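AT-rich interactive domain-containing protein 4 (Arabidopsis thaliana, PDB 6LQF) reads chromatin through an ARID-PHD cassette that binds DNA and the H3K4me3 histone tail, and probably regulates transcription as a nuclear zinc-finger protein. Local coordinates at residues 70-73 and 74-77. Sequence-based numbering, arbitrary orientation.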
ATOM      1  N   TYR A  70       2.025  -1.855  -4.562  1.00 16.84           N
ATOM      2  CA  TYR A  70       0.657  -2.393  -4.525  1.00 16.73           C
ATOM      3  C   TYR A  70       0.278  -2.844  -3.126  1.00 17.50           C
ATOM      4  O   TYR A  70      -0.770  -2.452  -2.633  1.00 17.22           O
ATOM      5  CB  TYR A  70       0.529  -3.562  -5.486  1.00 16.03           C
ATOM      6  CG  TYR A  70      -0.891  -4.087  -5.583  1.00 15.53           C
ATOM      7  CD1 TYR A  70      -1.872  -3.364  -6.291  1.00 16.44           C
ATOM      8  CD2 TYR A  70      -1.228  -5.334  -5.046  1.00 18.08           C
ATOM      9  CE1 TYR A  70      -3.139  -3.865  -6.424  1.00 17.27           C
ATOM     10  CE2 TYR A  70      -2.529  -5.852  -5.173  1.00 17.59           C
ATOM     11  CZ  TYR A  70      -3.454  -5.122  -5.902  1.00 16.57           C
ATOM     12  OH  TYR A  70      -4.741  -5.630  -6.046  1.00 21.12           O
ATOM     13  N   ARG A  71       1.156  -3.627  -2.472  1.00 15.67           N
ATOM     14  CA  ARG A  71       0.816  -4.167  -1.128  1.00 16.54           C
ATOM     15  C   ARG A  71       0.579  -3.038  -0.129  1.00 18.04           C
ATOM     16  O   ARG A  71      -0.382  -3.105   0.672  1.00 18.40           O
ATOM     17  CB  ARG A  71       1.904  -5.098  -0.627  1.00 18.36           C
ATOM     18  CG  ARG A  71       1.920  -6.380  -1.465  1.00 21.29           C
ATOM     19  CD  ARG A  71       2.688  -7.501  -0.868  1.00 23.75           C
ATOM     20  NE  ARG A  71       4.067  -7.154  -0.655  1.00 34.20           N
ATOM     21  CZ  ARG A  71       4.933  -7.970  -0.053  1.00 46.78           C
ATOM     22  NH1 ARG A  71       4.521  -9.156   0.401  1.00 39.58           N
ATOM     23  NH2 ARG A  71       6.202  -7.606   0.104  1.00 52.24           N
ATOM     24  N   GLU A  72       1.407  -1.995  -0.191  1.00 16.15           N
ATOM     25  CA  GLU A  72       1.264  -0.939   0.799  1.00 15.72           C
ATOM     26  C   GLU A  72      -0.017  -0.134   0.579  1.00 17.01           C
ATOM     27  O   GLU A  72      -0.673   0.335   1.542  1.00 18.09           O
ATOM     28  CB  GLU A  72       2.459  -0.001   0.778  1.00 18.35           C
ATOM     29  CG  GLU A  72       3.749  -0.670   1.277  1.00 18.12           C
ATOM     30  CD  GLU A  72       3.604  -1.394   2.637  1.00 26.85           C
ATOM     31  OE1 GLU A  72       2.925  -0.857   3.543  1.00 25.99           O
ATOM     32  OE2 GLU A  72       4.184  -2.509   2.843  1.00 29.32           O
ATOM     33  N   VAL A  73      -0.441   0.024  -0.651  1.00 15.74           N
ATOM     34  CA  VAL A  73      -1.643   0.810  -0.934  1.00 15.69           C
ATOM     35  C   VAL A  73      -2.904   0.008  -0.669  1.00 15.12           C
ATOM     36  O   VAL A  73      -3.838   0.545  -0.001  1.00 17.55           O
ATOM     37  CB  VAL A  73      -1.643   1.317  -2.396  1.00 15.94           C
ATOM     38  CG1 VAL A  73      -3.034   1.919  -2.777  1.00 16.01           C
ATOM     39  CG2 VAL A  73      -0.561   2.382  -2.531  1.00 17.25           C
ATOM     40  N   VAL A  74      -2.934  -1.273  -1.060  1.00 16.20           N
ATOM     41  CA  VAL A  74      -4.211  -1.973  -0.882  1.00 16.51           C
ATOM     42  C   VAL A  74      -4.406  -2.306   0.604  1.00 19.15           C
ATOM     43  O   VAL A  74      -5.548  -2.380   1.072  1.00 18.19           O
ATOM     44  CB  VAL A  74      -4.374  -3.212  -1.744  1.00 17.64           C
ATOM     45  CG1 VAL A  74      -4.292  -2.773  -3.218  1.00 19.24           C
ATOM     46  CG2 VAL A  74      -3.278  -4.279  -1.452  1.00 20.06           C
ATOM     47  N   SER A  75      -3.311  -2.465   1.360  1.00 16.66           N
ATOM     48  CA  SER A  75      -3.439  -2.741   2.825  1.00 16.17           C
ATOM     49  C   SER A  75      -4.041  -1.549   3.554  1.00 18.20           C
ATOM     50  O   SER A  75      -4.556  -1.724   4.680  1.00 19.78           O
ATOM     51  CB  SER A  75      -2.100  -3.096   3.414  1.00 19.40           C
ATOM     52  OG  SER A  75      -1.230  -1.996   3.469  1.00 23.32           O
ATOM     53  N   ARG A  76      -3.999  -0.366   2.932  1.00 17.53           N
ATOM     54  CA  ARG A  76      -4.563   0.848   3.535  1.00 19.15           C
ATOM     55  C   ARG A  76      -5.902   1.265   2.942  1.00 18.55           C
ATOM     56  O   ARG A  76      -6.432   2.352   3.254  1.00 20.90           O
ATOM     57  CB  ARG A  76      -3.577   1.996   3.420  1.00 17.03           C
ATOM     58  CG  ARG A  76      -2.350   1.729   4.318  1.00 18.67           C
ATOM     59  CD  ARG A  76      -1.311   2.773   4.125  1.00 22.22           C
ATOM     60  NE  ARG A  76      -0.242   2.656   5.119  1.00 20.33           N
ATOM     61  CZ  ARG A  76       0.803   1.847   4.996  1.00 18.20           C
ATOM     62  NH1 ARG A  76       0.923   1.061   3.941  1.00 17.80           N
ATOM     63  NH2 ARG A  76       1.736   1.812   5.937  1.00 18.32           N
ATOM     64  N   GLY A  77      -6.515   0.387   2.156  1.00 18.57           N
ATOM     65  CA  GLY A  77      -7.834   0.680   1.649  1.00 20.24           C
ATOM     66  C   GLY A  77      -7.879   1.043   0.189  1.00 18.73           C
ATOM     67  O   GLY A  77      -8.961   1.337  -0.311  1.00 24.96           O
TER
HETATM   68  O   HOH W   1       4.445   1.149   5.603  1.00 28.85           O
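R76 NH1 bridges two oxygens of E72: a nearly straight salt bridge to OE1 (2.8 Å, N-H...O 169°) on its anti lone pair, and a hydrogen bond to the backbone O (3.0 Å). Both acceptors lie close to the guanidinium plane, although the carboxylate is turned 54° from it. The R76 chain runs extended from CG to NE past E72 O, while E72 bends at chi2 (-51°), bringing OE1 back to meet it; a water joins OE1 to R76 NH2. Two residues earlier in each partner, V74 CG1 sits over a face of the Y70 ring, 3.8 Å from its centroid, a CH-pi contact beside the helical bond V74 N to Y70 O (2.9 Å). D128 binds Y70 OH. G77, at positive phi, is the C-prime residue of the Schellman motif ending helix 66-74. In the second shell, K94 NZ forms a salt bridge with E72 OE2, and Q90 OE1 accepts a hydrogen bond from R76 NH2. R76 NE hydrogen-bonds the bound peptide's backbone, and E72 OE1 salt-bridges its basic side chain. With an alanine here, E72 OE1 and O would probably lose their NH1 donor and the peptide its bond from NE. This is consistent with the ARID helix end contributing to H3K4me3 peptide binding.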